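Local coordinates for synaptic vesicle membrane protein VAT-1 homolog-like (Homo sapiens, PDB 4A27) that belongs to the quinone oxidoreductase branch of the zinc-containing alcohol dehydrogenase family and probably acts as an oxidoreductase, at residues E142-L147 against V209-D214; F117-A122 against K308-V313. All coordinates share one frame; numbering follows the deposited sequence.

Contact 1 of 2, residues E142-L147 against V209-D214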
# COMPACT_ATOMS: atom_id res chain seq x y z
N GLU A 142 -12.90 1.45 -7.53
CA GLU A 142 -13.80 2.35 -8.24
C GLU A 142 -13.59 3.80 -7.92
O GLU A 142 -13.45 4.14 -6.77
CB GLU A 142 -15.28 2.02 -7.91
CG GLU A 142 -15.91 0.98 -8.81
CD GLU A 142 -17.45 0.91 -8.68
OE1 GLU A 142 -18.14 1.96 -8.76
OE2 GLU A 142 -17.97 -0.22 -8.48
N GLY A 143 -13.57 4.65 -8.95
CA GLY A 143 -13.46 6.10 -8.77
C GLY A 143 -12.05 6.65 -8.58
O GLY A 143 -11.86 7.86 -8.45
N MET A 144 -11.04 5.80 -8.55
CA MET A 144 -9.69 6.30 -8.29
C MET A 144 -9.04 6.82 -9.54
O MET A 144 -9.53 6.64 -10.63
CB MET A 144 -8.85 5.17 -7.70
CG MET A 144 -9.32 4.81 -6.33
SD MET A 144 -8.36 3.56 -5.48
CE MET A 144 -6.74 4.10 -5.87
N SER A 145 -7.87 7.44 -9.38
CA SER A 145 -7.15 7.91 -10.50
C SER A 145 -5.69 7.47 -10.43
O SER A 145 -5.11 7.30 -9.35
CB SER A 145 -7.32 9.43 -10.61
OG SER A 145 -6.38 10.08 -9.79
N VAL A 146 -5.11 7.25 -11.61
CA VAL A 146 -3.80 6.68 -11.76
C VAL A 146 -2.98 7.51 -12.76
O VAL A 146 -3.48 7.87 -13.82
CB VAL A 146 -3.87 5.25 -12.32
CG1 VAL A 146 -2.44 4.67 -12.40
CG2 VAL A 146 -4.79 4.36 -11.46
N LEU A 147 -1.73 7.77 -12.41
CA LEU A 147 -0.80 8.33 -13.34
C LEU A 147 0.19 7.28 -13.77
O LEU A 147 0.92 6.73 -12.94
CB LEU A 147 -0.02 9.53 -12.73
CG LEU A 147 1.07 10.18 -13.62
CD1 LEU A 147 0.49 10.63 -14.97
CD2 LEU A 147 1.71 11.41 -12.97
N VAL A 209 -3.46 12.46 -7.93
CA VAL A 209 -3.90 11.08 -8.16
C VAL A 209 -3.71 10.14 -6.96
O VAL A 209 -2.92 10.40 -6.04
CB VAL A 209 -3.18 10.47 -9.40
CG1 VAL A 209 -3.60 11.21 -10.68
CG2 VAL A 209 -1.68 10.54 -9.20
N ASP A 210 -4.45 9.03 -7.00
CA ASP A 210 -4.34 8.00 -6.00
C ASP A 210 -3.11 7.13 -6.15
O ASP A 210 -2.53 6.70 -5.13
CB ASP A 210 -5.58 7.09 -6.07
CG ASP A 210 -6.85 7.85 -5.78
OD1 ASP A 210 -7.06 8.16 -4.59
OD2 ASP A 210 -7.61 8.17 -6.73
N ILE A 211 -2.70 6.87 -7.40
CA ILE A 211 -1.57 6.00 -7.66
C ILE A 211 -0.66 6.59 -8.72
O ILE A 211 -1.13 6.97 -9.82
CB ILE A 211 -2.01 4.63 -8.16
CG1 ILE A 211 -2.97 3.94 -7.18
CG2 ILE A 211 -0.76 3.74 -8.52
CD1 ILE A 211 -3.60 2.68 -7.82
N VAL A 212 0.64 6.65 -8.42
CA VAL A 212 1.62 7.01 -9.43
C VAL A 212 2.52 5.78 -9.69
O VAL A 212 3.05 5.22 -8.72
CB VAL A 212 2.50 8.21 -9.03
CG1 VAL A 212 3.57 8.47 -10.15
CG2 VAL A 212 1.65 9.48 -8.81
N LEU A 213 2.68 5.41 -10.97
CA LEU A 213 3.53 4.31 -11.40
C LEU A 213 4.68 4.82 -12.23
O LEU A 213 4.49 5.39 -13.32
CB LEU A 213 2.76 3.31 -12.23
CG LEU A 213 1.50 2.78 -11.58
CD1 LEU A 213 0.71 1.98 -12.59
CD2 LEU A 213 1.91 1.95 -10.33
N ASP A 214 5.88 4.64 -11.70
CA ASP A 214 7.06 5.27 -12.26
C ASP A 214 8.18 4.27 -12.48
O ASP A 214 8.71 3.68 -11.52
CB ASP A 214 7.55 6.34 -11.29
CG ASP A 214 8.54 7.30 -11.93
OD1 ASP A 214 8.67 7.29 -13.18
OD2 ASP A 214 9.14 8.08 -11.18

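Contact 2 of 2, residues F117-A122 against K308-V313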
# COMPACT_ATOMS: atom_id res chain seq x y z
N PHE A 117 1.81 -17.34 -30.31
CA PHE A 117 3.07 -17.41 -29.54
C PHE A 117 3.67 -16.04 -29.30
O PHE A 117 4.26 -15.80 -28.23
CB PHE A 117 4.11 -18.32 -30.20
CG PHE A 117 3.72 -19.77 -30.20
CD1 PHE A 117 3.71 -20.49 -29.01
CD2 PHE A 117 3.31 -20.40 -31.36
CE1 PHE A 117 3.34 -21.83 -28.99
CE2 PHE A 117 2.92 -21.73 -31.34
CZ PHE A 117 2.93 -22.44 -30.15
N SER A 118 3.55 -15.14 -30.28
CA SER A 118 4.08 -13.78 -30.15
C SER A 118 3.31 -12.99 -29.06
O SER A 118 3.91 -12.35 -28.23
CB SER A 118 4.10 -13.02 -31.49
OG SER A 118 2.80 -12.90 -32.01
N GLU A 119 1.99 -13.06 -29.05
CA GLU A 119 1.21 -12.48 -27.94
C GLU A 119 1.62 -13.02 -26.57
O GLU A 119 1.65 -12.26 -25.58
CB GLU A 119 -0.27 -12.80 -28.09
CG GLU A 119 -1.08 -11.78 -28.80
CD GLU A 119 -2.57 -12.13 -28.78
OE1 GLU A 119 -2.95 -13.26 -29.14
OE2 GLU A 119 -3.37 -11.26 -28.41
N ALA A 120 1.82 -14.35 -26.50
CA ALA A 120 2.10 -15.03 -25.26
C ALA A 120 3.44 -14.61 -24.65
O ALA A 120 3.54 -14.48 -23.44
CB ALA A 120 2.06 -16.62 -25.45
N ALA A 121 4.44 -14.37 -25.50
CA ALA A 121 5.76 -13.91 -25.03
C ALA A 121 5.70 -12.47 -24.64
O ALA A 121 6.65 -11.94 -24.11
CB ALA A 121 6.83 -14.07 -26.15
N ALA A 122 4.63 -11.80 -25.07
CA ALA A 122 4.38 -10.42 -24.70
C ALA A 122 3.60 -10.27 -23.42
O ALA A 122 3.35 -9.14 -22.99
CB ALA A 122 3.62 -9.75 -25.81
N LYS A 308 -11.15 -8.76 -22.37
CA LYS A 308 -10.94 -7.50 -21.67
C LYS A 308 -9.51 -7.00 -21.70
O LYS A 308 -9.28 -5.84 -21.44
CB LYS A 308 -11.40 -7.62 -20.24
CG LYS A 308 -12.96 -7.68 -20.16
CD LYS A 308 -13.42 -8.16 -18.81
CE LYS A 308 -15.00 -8.11 -18.68
NZ LYS A 308 -15.41 -6.81 -18.09
N ILE A 309 -8.55 -7.86 -21.99
CA ILE A 309 -7.18 -7.42 -22.17
C ILE A 309 -6.56 -8.14 -23.37
O ILE A 309 -7.00 -9.21 -23.75
CB ILE A 309 -6.30 -7.66 -20.91
CG1 ILE A 309 -6.20 -9.14 -20.55
CG2 ILE A 309 -6.77 -6.84 -19.65
CD1 ILE A 309 -5.05 -9.39 -19.54
N LYS A 310 -5.50 -7.55 -23.93
CA LYS A 310 -4.81 -8.05 -25.09
C LYS A 310 -3.45 -7.36 -25.21
O LYS A 310 -3.37 -6.13 -25.31
CB LYS A 310 -5.66 -7.81 -26.35
CG LYS A 310 -5.00 -8.25 -27.65
CD LYS A 310 -5.98 -8.16 -28.84
CE LYS A 310 -5.56 -9.05 -30.02
NZ LYS A 310 -5.87 -10.49 -29.80
N PRO A 311 -2.38 -8.13 -25.20
CA PRO A 311 -1.05 -7.55 -25.32
C PRO A 311 -0.90 -6.75 -26.61
O PRO A 311 -1.44 -7.13 -27.64
CB PRO A 311 -0.12 -8.76 -25.25
CG PRO A 311 -0.94 -9.92 -24.85
CD PRO A 311 -2.36 -9.60 -25.06
N VAL A 312 -0.19 -5.63 -26.53
CA VAL A 312 0.05 -4.74 -27.66
C VAL A 312 1.47 -5.05 -28.07
O VAL A 312 2.38 -4.91 -27.26
CB VAL A 312 -0.01 -3.25 -27.27
CG1 VAL A 312 0.47 -2.33 -28.43
CG2 VAL A 312 -1.47 -2.83 -26.90
N VAL A 313 1.64 -5.55 -29.30
CA VAL A 313 2.94 -5.98 -29.82
C VAL A 313 3.47 -4.89 -30.75
O VAL A 313 2.83 -4.50 -31.70
CB VAL A 313 2.85 -7.32 -30.53
CG1 VAL A 313 4.23 -7.71 -31.07
CG2 VAL A 313 2.32 -8.43 -29.57

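Contact 1 of 2, residues E142-L147 against V209-D214
The carboxylate of D210 lies beneath the side chain of M144, whose CB and CG stand over one of its faces. The thioether chain leaves the backbone with CG anti to the carbonyl carbon, then bends at its last torsion (chi3 43°), and this brings the methyl over the same face, with M144 CE 3.8 Å from D210 CG. An unbranched, flexible methionine can follow such a curve. Off the other face lies S145 OG, 3.8 Å from D210 OD2. At the edge, the anti lone pair of D210 OD2 accepts the N-H of S145 at 2.8 Å; the same oxygen forms a salt bridge with K229, so an aspartate here serves a backbone amide and a charge together. S145 OG lies beside V209 CG1 and V209 CA, about 3.1 Å from each, short for such a contact; a side chain as small as serine suits so confined a place.

Backbone amides join the rest. S145 O receives I211 N at 3.1 Å and, weakly, D210 N, where the chain turns its corner. Then I211 O takes L147 N at 2.8 Å, and L147 O takes L213 N in a bond that is almost straight. This alternation is the parallel pairing of V146 with I211 and of L147 with V212.

Branched aliphatic residues suit these extended, buried positions. V146 and I211 lie side by side, and V146 CG1 meets L213 CD1 at 4.1 Å; on the reverse face L147 CB touches V209 CG2 and V212 CG2.

The pair forms the middle of a six-stranded parallel Rossmann sheet. Helix 154-163 covers the face of V146 and L213 through C163 and V159, while strands 170-175 and 232-237 extend the sheet beyond the pair.

Contact 2 of 2, residues F117-A122 against K308-V313
E119 and K310 make the ionic part of the contact, a salt bridge of 3.0 Å from K310 NZ to E119 OE2. The ammonium group comes from above the carboxylate plane, 36° out of it. It arrives there because the lysine chain, otherwise extended, bends at its last torsion (chi4 77°); K310 CG and K310 CE both pass 3.5 Å from E119 OE2, so the chain curls around that oxygen. The other oxygen, E119 OE1, is hydrogen-bonded to the hydroxyl of Y304 on helix 290-305. A glutamate is long enough to reach from helix 117-121 to both partners, and an alanine here would probably leave the ammonium of K310 and the hydroxyl of Y304 without their mate, and open a gap beside P311.

In the medium-chain dehydrogenase fold the chain passes from the Rossmann domain back into the catalytic domain, and K308-V313 is that passage: it follows helix 290-305 and runs into strand 313-317, which joins the mixed sheet of the catalytic domain. The short helix 117-121 borders this return path.

Van der Waals contact does the remaining work. P311 points its ring at the helix, with P311 CG 3.6 Å from the backbone oxygen E119 O, and P311 CD 3.9 Å from E119 OE2. A proline, rigid and apolar, suits an extended stretch of chain laid against the backbone of the helix. The methyl of A122 (CB) touches two apolar neighbours, P311 CB at 3.9 Å and V313 CG2 at 4.2 Å, where its small size lets the two backbones come close.

In the fold
Along the chain the segments come in the order 117-122, 142-147, 209-214 and 308-313, so contact 1 is nested within the loop that contact 2 closes. Their centres lie 24 Å apart and their nearest atoms about 12 Å, without touching. Contact 1 belongs to the core of the Rossmann domain, contact 2 to the junction of the two domains. Helix 154-163 links them: it packs on contact 1 with one part and reaches I309 and V312 of contact 2 through Q157, Q161 and L162. The nucleotide-binding type of sheet and the passage between domains thus share one helix, as fits a two-domain dehydrogenase.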